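Local coordinates for protein OLD nuclease (Thermus scotoductus, PDB 6P74) that degrades linear or supercoiled double-stranded DNA from 5' to 3', nicks and linearises circular DNA, and carries a DNA-stimulated ATPase activity, at residues Ala25-Asn30 with Tyr307-Pro312; Gly33-Leu38 with Ile274-Glu279. All coordinates share one frame; numbering follows the deposited sequence.

Contact 1: Ala25-Asn30 with Tyr307-Pro312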
ATOM      1  N   ALA A  25      13.677  15.411   9.473  1.00 62.32           N
ATOM      2  CA  ALA A  25      12.819  14.694  10.410  1.00 63.33           C
ATOM      3  C   ALA A  25      11.399  15.174  10.165  1.00 69.43           C
ATOM      4  O   ALA A  25      11.082  16.344  10.417  1.00 68.83           O
ATOM      5  CB  ALA A  25      13.228  14.939  11.863  1.00 61.82           C
ATOM      6  N   ILE A  26      10.549  14.274   9.688  1.00 66.61           N
ATOM      7  CA  ILE A  26       9.208  14.614   9.236  1.00 65.67           C
ATOM      8  C   ILE A  26       8.213  14.102  10.267  1.00 72.45           C
ATOM      9  O   ILE A  26       8.148  12.895  10.522  1.00 79.03           O
ATOM     10  CB  ILE A  26       8.926  14.017   7.855  1.00 64.50           C
ATOM     11  CG1 ILE A  26      10.064  14.396   6.885  1.00 64.05           C
ATOM     12  CG2 ILE A  26       7.556  14.424   7.397  1.00 63.77           C
ATOM     13  CD1 ILE A  26       9.791  14.036   5.432  1.00 63.06           C
ATOM     14  N   VAL A  27       7.442  15.015  10.864  1.00 76.83           N
ATOM     15  CA  VAL A  27       6.490  14.676  11.917  1.00 77.02           C
ATOM     16  C   VAL A  27       5.118  15.241  11.567  1.00 76.19           C
ATOM     17  O   VAL A  27       4.981  16.143  10.737  1.00 75.15           O
ATOM     18  CB  VAL A  27       6.931  15.201  13.293  1.00 80.86           C
ATOM     19  CG1 VAL A  27       8.404  14.961  13.499  1.00 80.01           C
ATOM     20  CG2 VAL A  27       6.605  16.676  13.400  1.00 85.06           C
ATOM     21  N   GLY A  28       4.100  14.705  12.231  1.00 80.18           N
ATOM     22  CA  GLY A  28       2.730  15.099  11.998  1.00 82.78           C
ATOM     23  C   GLY A  28       1.805  13.919  12.201  1.00 88.15           C
ATOM     24  O   GLY A  28       2.255  12.777  12.323  1.00 96.16           O
ATOM     25  N   PRO A  29       0.496  14.162  12.238  1.00 86.45           N
ATOM     26  CA  PRO A  29      -0.456  13.074  12.509  1.00 90.63           C
ATOM     27  C   PRO A  29      -0.581  12.092  11.346  1.00100.50           C
ATOM     28  O   PRO A  29      -0.174  12.338  10.204  1.00 94.80           O
ATOM     29  CB  PRO A  29      -1.775  13.809  12.750  1.00 86.88           C
ATOM     30  CG  PRO A  29      -1.363  15.205  13.132  1.00 86.77           C
ATOM     31  CD  PRO A  29      -0.163  15.474  12.260  1.00 82.87           C
ATOM     32  N   ASN A  30      -1.198  10.955  11.672  1.00111.06           N
ATOM     33  CA  ASN A  30      -1.310   9.828  10.753  1.00111.13           C
ATOM     34  C   ASN A  30      -2.338  10.096   9.661  1.00111.55           C
ATOM     35  O   ASN A  30      -3.489  10.453   9.944  1.00112.55           O
ATOM     36  CB  ASN A  30      -1.686   8.562  11.525  1.00114.70           C
ATOM     37  CG  ASN A  30      -0.553   8.054  12.387  1.00110.89           C
ATOM     38  OD1 ASN A  30       0.617   8.336  12.113  1.00111.77           O
ATOM     39  ND2 ASN A  30      -0.885   7.301  13.420  1.00110.79           N
ATOM     40  N   TYR A 307      13.453  10.898   7.180  1.00 63.50           N
ATOM     41  CA  TYR A 307      12.578   9.926   7.815  1.00 62.89           C
ATOM     42  C   TYR A 307      11.310  10.568   8.358  1.00 60.68           C
ATOM     43  O   TYR A 307      11.281  11.754   8.706  1.00 67.06           O
ATOM     44  CB  TYR A 307      13.312   9.184   8.928  1.00 65.40           C
ATOM     45  CG  TYR A 307      13.879  10.065  10.007  1.00 67.86           C
ATOM     46  CD1 TYR A 307      13.086  10.501  11.057  1.00 69.33           C
ATOM     47  CD2 TYR A 307      15.208  10.439   9.992  1.00 69.01           C
ATOM     48  CE1 TYR A 307      13.596  11.292  12.050  1.00 62.70           C
ATOM     49  CE2 TYR A 307      15.731  11.217  10.982  1.00 70.27           C
ATOM     50  CZ  TYR A 307      14.920  11.641  12.016  1.00 73.31           C
ATOM     51  OH  TYR A 307      15.436  12.430  13.018  1.00 75.32           O
ATOM     52  N   SER A 308      10.247   9.769   8.378  1.00 65.55           N
ATOM     53  CA  SER A 308       9.077  10.020   9.203  1.00 65.16           C
ATOM     54  C   SER A 308       9.312   9.395  10.579  1.00 62.18           C
ATOM     55  O   SER A 308      10.045   8.413  10.716  1.00 64.84           O
ATOM     56  CB  SER A 308       7.813   9.457   8.548  1.00 67.72           C
ATOM     57  OG  SER A 308       7.885   8.048   8.363  1.00 72.32           O
ATOM     58  N   THR A 309       8.720  10.004  11.608  1.00 69.14           N
ATOM     59  CA  THR A 309       8.879   9.504  12.968  1.00 66.48           C
ATOM     60  C   THR A 309       7.687   9.899  13.826  1.00 70.77           C
ATOM     61  O   THR A 309       7.029  10.919  13.588  1.00 68.03           O
ATOM     62  CB  THR A 309      10.161  10.026  13.629  1.00 64.15           C
ATOM     63  OG1 THR A 309      10.420   9.277  14.814  1.00 63.97           O
ATOM     64  CG2 THR A 309      10.010  11.485  14.011  1.00 64.23           C
ATOM     65  N   HIS A 310       7.423   9.066  14.833  1.00 74.61           N
ATOM     66  CA  HIS A 310       6.478   9.361  15.902  1.00 82.55           C
ATOM     67  C   HIS A 310       7.169   9.516  17.241  1.00 80.61           C
ATOM     68  O   HIS A 310       6.491   9.683  18.262  1.00 84.37           O
ATOM     69  CB  HIS A 310       5.433   8.250  16.016  1.00 92.17           C
ATOM     70  CG  HIS A 310       4.365   8.319  14.979  1.00109.62           C
ATOM     71  ND1 HIS A 310       3.262   9.139  15.105  1.00117.99           N
ATOM     72  CD2 HIS A 310       4.220   7.667  13.801  1.00114.06           C
ATOM     73  CE1 HIS A 310       2.488   8.994  14.045  1.00120.66           C
ATOM     74  NE2 HIS A 310       3.045   8.106  13.239  1.00117.37           N
ATOM     75  N   SER A 311       8.483   9.434  17.267  1.00 74.10           N
ATOM     76  CA  SER A 311       9.246   9.343  18.496  1.00 76.34           C
ATOM     77  C   SER A 311       9.858  10.683  18.831  1.00 76.59           C
ATOM     78  O   SER A 311      10.512  11.284  17.972  1.00 77.59           O
ATOM     79  CB  SER A 311      10.352   8.304  18.365  1.00 73.49           C
ATOM     80  OG  SER A 311      11.224   8.352  19.488  1.00 76.55           O
ATOM     81  N   PRO A 312       9.681  11.193  20.050  1.00 68.48           N
ATOM     82  CA  PRO A 312      10.418  12.403  20.441  1.00 69.92           C
ATOM     83  C   PRO A 312      11.930  12.189  20.534  1.00 65.64           C
ATOM     84  O   PRO A 312      12.671  13.156  20.745  1.00 74.33           O
ATOM     85  CB  PRO A 312       9.812  12.763  21.805  1.00 82.19           C
ATOM     86  CG  PRO A 312       9.232  11.485  22.321  1.00 83.06           C
ATOM     87  CD  PRO A 312       8.798  10.693  21.112  1.00 74.57           C
TER
HETATM   88  O   HOH W   1       4.757  12.076  13.740  1.00 64.91           O
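Tyr307 holds its CG between the backbone N and the carbonyl carbon (chi1 58°), a rotation that lays the phenol ring along the neighbouring strand with one face over Ala25; the CH-pi contact runs from Ala25 CA to the Tyr307 ring centroid at 4.2 Å. Ala25 CB sits over the CE1-CZ rim of the same face, while the Tyr307 hydroxyl is hydrogen-bonded to the carbonyl of Phe314. In Thr309, OG1 is anti to the backbone N (chi1 -167°), which directs the methyl to Val27, with Thr309 CG2 to Val27 CG1 at 3.9 Å. The hydroxyl itself bonds to Glu279 and also accepts from Ser311 N, forming an ST turn. Between these side chains the strands run parallel. Ile26 N donates to Tyr307 O (2.8 Å). Thr309 N donates to Ile26 O (3.1 Å). Ser308 CA adds a CA-H...O contact to Ile26 O at 3.3 Å. Ala25 and Tyr307 occupy one face of the sheet, Ile26 and Ser308 the other, where helix 34-45 packs. This is the central pairing of a P-loop ATPase sheet: strand 23-27 leads into the Walker A loop, and His310 follows strand 304-308 at a place consistent with the H-loop of ABC ATPases. Beyond the last direct bond the backbones diverge, and a water bridges them, accepting from Gly28 N at 3.1 Å and donating to Thr309 O at 2.6 Å. Farther out, the Asn30 amide meets the His310 ring at its edge, their planes 72° apart, and Ile57 of the second subunit packs on Asn30.

Contact 2: Gly33-Leu38 with Ile274-Glu279. With SO4 (sulfate ion), chain D.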
ATOM      1  N   GLY A  33      -0.200  13.234   5.567  1.00 90.09           N
ATOM      2  CA  GLY A  33       0.721  13.459   4.457  1.00 78.26           C
ATOM      3  C   GLY A  33       2.144  12.963   4.675  1.00 79.04           C
ATOM      4  O   GLY A  33       2.912  12.851   3.699  1.00 79.67           O
ATOM      5  N   LYS A  34       2.520  12.687   5.925  1.00 77.59           N
ATOM      6  CA  LYS A  34       3.847  12.233   6.341  1.00 76.91           C
ATOM      7  C   LYS A  34       4.422  11.148   5.427  1.00 83.51           C
ATOM      8  O   LYS A  34       5.462  11.336   4.784  1.00 78.34           O
ATOM      9  CB  LYS A  34       3.734  11.709   7.785  1.00 84.49           C
ATOM     10  CG  LYS A  34       5.009  11.680   8.595  1.00 87.35           C
ATOM     11  CD  LYS A  34       4.718  11.862  10.123  1.00 80.74           C
ATOM     12  CE  LYS A  34       4.113  10.630  10.800  1.00 94.42           C
ATOM     13  NZ  LYS A  34       2.625  10.530  10.673  1.00 99.93           N
ATOM     14  N   THR A  35       3.753   9.995   5.382  1.00 95.50           N
ATOM     15  CA  THR A  35       4.262   8.853   4.633  1.00111.37           C
ATOM     16  C   THR A  35       4.171   9.094   3.129  1.00 95.85           C
ATOM     17  O   THR A  35       5.012   8.601   2.369  1.00 86.37           O
ATOM     18  CB  THR A  35       3.494   7.594   5.044  1.00146.27           C
ATOM     19  OG1 THR A  35       3.726   7.334   6.434  1.00187.42           O
ATOM     20  CG2 THR A  35       3.940   6.391   4.240  1.00141.45           C
ATOM     21  N   THR A  36       3.177   9.869   2.694  1.00 89.06           N
ATOM     22  CA  THR A  36       3.016  10.150   1.275  1.00 77.86           C
ATOM     23  C   THR A  36       4.174  10.989   0.741  1.00 78.55           C
ATOM     24  O   THR A  36       4.601  10.807  -0.403  1.00 76.21           O
ATOM     25  CB  THR A  36       1.666  10.831   1.051  1.00 80.23           C
ATOM     26  OG1 THR A  36       0.615   9.964   1.520  1.00 88.16           O
ATOM     27  CG2 THR A  36       1.445  11.150  -0.424  1.00 74.86           C
ATOM     28  N   ILE A  37       4.710  11.902   1.557  1.00 76.84           N
ATOM     29  CA  ILE A  37       5.943  12.585   1.174  1.00 78.14           C
ATOM     30  C   ILE A  37       7.041  11.567   0.891  1.00 77.78           C
ATOM     31  O   ILE A  37       7.707  11.621  -0.150  1.00 74.36           O
ATOM     32  CB  ILE A  37       6.373  13.589   2.260  1.00 78.82           C
ATOM     33  CG1 ILE A  37       5.427  14.797   2.273  1.00 83.63           C
ATOM     34  CG2 ILE A  37       7.825  14.029   2.043  1.00 68.75           C
ATOM     35  CD1 ILE A  37       5.655  15.756   3.424  1.00 77.49           C
ATOM     36  N   LEU A  38       7.251  10.621   1.808  1.00 74.63           N
ATOM     37  CA  LEU A  38       8.308   9.640   1.596  1.00 74.90           C
ATOM     38  C   LEU A  38       8.053   8.805   0.344  1.00 79.82           C
ATOM     39  O   LEU A  38       8.989   8.535  -0.425  1.00 71.94           O
ATOM     40  CB  LEU A  38       8.453   8.735   2.809  1.00 76.11           C
ATOM     41  CG  LEU A  38       8.789   9.437   4.118  1.00 78.85           C
ATOM     42  CD1 LEU A  38       9.141   8.399   5.157  1.00 71.01           C
ATOM     43  CD2 LEU A  38       9.938  10.408   3.907  1.00 80.57           C
ATOM     44  N   ILE A 274      16.139   6.890   3.197  1.00 66.27           N
ATOM     45  CA  ILE A 274      14.825   7.276   3.669  1.00 67.17           C
ATOM     46  C   ILE A 274      14.353   6.189   4.616  1.00 71.65           C
ATOM     47  O   ILE A 274      14.446   4.999   4.286  1.00 71.12           O
ATOM     48  CB  ILE A 274      13.859   7.465   2.493  1.00 72.19           C
ATOM     49  CG1 ILE A 274      14.298   8.682   1.671  1.00 80.58           C
ATOM     50  CG2 ILE A 274      12.435   7.575   2.993  1.00 73.65           C
ATOM     51  CD1 ILE A 274      13.418   8.963   0.480  1.00 91.82           C
ATOM     52  N   ILE A 275      13.887   6.579   5.800  1.00 69.56           N
ATOM     53  CA  ILE A 275      13.436   5.596   6.780  1.00 59.24           C
ATOM     54  C   ILE A 275      12.039   5.950   7.234  1.00 62.14           C
ATOM     55  O   ILE A 275      11.765   7.087   7.637  1.00 67.26           O
ATOM     56  CB  ILE A 275      14.392   5.477   7.974  1.00 62.05           C
ATOM     57  CG1 ILE A 275      15.796   5.187   7.469  1.00 56.80           C
ATOM     58  CG2 ILE A 275      13.957   4.320   8.877  1.00 62.61           C
ATOM     59  CD1 ILE A 275      16.842   5.161   8.535  1.00 61.67           C
ATOM     60  N   GLU A 276      11.146   4.986   7.104  1.00 68.48           N
ATOM     61  CA  GLU A 276       9.805   5.058   7.659  1.00 72.80           C
ATOM     62  C   GLU A 276       9.892   4.618   9.120  1.00 76.14           C
ATOM     63  O   GLU A 276      10.107   3.433   9.393  1.00 71.61           O
ATOM     64  CB  GLU A 276       8.905   4.145   6.840  1.00 71.45           C
ATOM     65  CG  GLU A 276       7.458   4.446   6.849  1.00 89.21           C
ATOM     66  CD  GLU A 276       6.695   3.414   6.037  1.00104.92           C
ATOM     67  OE1 GLU A 276       5.885   3.821   5.176  1.00112.80           O
ATOM     68  OE2 GLU A 276       6.929   2.196   6.252  1.00107.04           O
ATOM     69  N   GLU A 277       9.789   5.581  10.068  1.00 68.88           N
ATOM     70  CA  GLU A 277       9.755   5.311  11.507  1.00 66.64           C
ATOM     71  C   GLU A 277      10.972   4.642  12.137  1.00 65.95           C
ATOM     72  O   GLU A 277      10.847   3.600  12.789  1.00 63.31           O
ATOM     73  CB  GLU A 277       8.524   4.490  11.870  1.00 64.59           C
ATOM     74  CG  GLU A 277       7.404   5.341  12.323  1.00 80.53           C
ATOM     75  CD  GLU A 277       6.342   5.466  11.284  1.00 92.81           C
ATOM     76  OE1 GLU A 277       5.696   4.428  11.014  1.00 97.45           O
ATOM     77  OE2 GLU A 277       6.164   6.589  10.750  1.00 96.85           O
ATOM     78  N   PRO A 278      12.160   5.222  11.989  1.00 60.10           N
ATOM     79  CA  PRO A 278      13.356   4.572  12.530  1.00 54.57           C
ATOM     80  C   PRO A 278      13.250   3.993  13.919  1.00 62.52           C
ATOM     81  O   PRO A 278      14.075   3.146  14.289  1.00 59.06           O
ATOM     82  CB  PRO A 278      14.419   5.668  12.468  1.00 53.22           C
ATOM     83  CG  PRO A 278      13.633   6.973  12.482  1.00 54.58           C
ATOM     84  CD  PRO A 278      12.336   6.695  11.836  1.00 62.26           C
ATOM     85  N   GLU A 279      12.250   4.411  14.688  1.00 65.16           N
ATOM     86  CA  GLU A 279      12.146   3.957  16.058  1.00 67.42           C
ATOM     87  C   GLU A 279      11.594   2.555  16.163  1.00 68.79           C
ATOM     88  O   GLU A 279      11.771   1.928  17.211  1.00 76.23           O
ATOM     89  CB  GLU A 279      11.254   4.889  16.886  1.00 58.29           C
ATOM     90  CG  GLU A 279       9.779   4.915  16.431  1.00 65.32           C
ATOM     91  CD  GLU A 279       9.499   6.004  15.366  1.00 70.71           C
ATOM     92  OE1 GLU A 279      10.468   6.423  14.679  1.00 60.86           O
ATOM     93  OE2 GLU A 279       8.325   6.446  15.239  1.00 68.97           O
TER
HETATM   94  S   SO4 D 603       0.701   9.409   6.298  1.00332.16           S
HETATM   95  O1  SO4 D 603       0.250  10.786   6.449  1.00335.43           O
HETATM   96  O2  SO4 D 603       2.093   9.316   6.718  1.00329.53           O
HETATM   97  O3  SO4 D 603      -0.107   8.538   7.140  1.00335.82           O
HETATM   98  O4  SO4 D 603       0.572   8.997   4.904  1.00331.28           O
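Thr35 and Leu38, at the start of helix 34-45, touch Glu276 and Ile274 on the strand that the helix crosses, the axes of segments 34-38 and 274-276 coming within 9.7 Å. The segment begins with Gly33, at the N-cap, whose N donates to sulfate O1 (2.6 Å) and whose carbonyl O accepts from Ile37 N (3.0 Å). Lys34 follows, and two turns near the end of its chain bring NZ back to the carbonyl of Gly28; Lys34 NZ stays 5.3 Å from Glu277 OE2, an oxygen bonded to Ser308. Thr35 has CG2 anti to its backbone N, which sets that methyl 3.4 Å from Glu276 OE1, while its hydroxyl faces the sulfate, where the modelled position of O2 is doubtful. The arrangement is that of Walker A, with the sulfate at the helix N-terminus probably marking a phosphate position of ATP, facing what the sequence suggests is Walker B, with Glu276 and Glu277 as its acidic pair. Glu276 OE1 forms a salt bridge with Arg39 and OE2 accepts from His140 N. Arg56 of the second subunit packs against Thr35 and Glu276. Leu38 then supplies the apolar part: its CD2 lies 3.9 Å from Ile274 CG2 as the two side chains run alongside each other head to tail, and its CD1 rests 3.8 Å from Ile275 O.

Both contacts are largely buried in the ATPase domain and share one sheet, in which strand 304-308 lies between 23-27 and 272-276. Contact 1 is strand on strand, held by backbone hydrogen bonds and a bridging water, and reaches the surface at Asn30 and His310. Contact 2 is helix on strand, without a hydrogen bond across it; its apolar base gives way to acidic groups and the sulfate site. The Walker A chain links them, since strand 23-27 leads into helix 34-45. A second tie, from His310 N to Glu279 OE2, joins the loops after the other two strands.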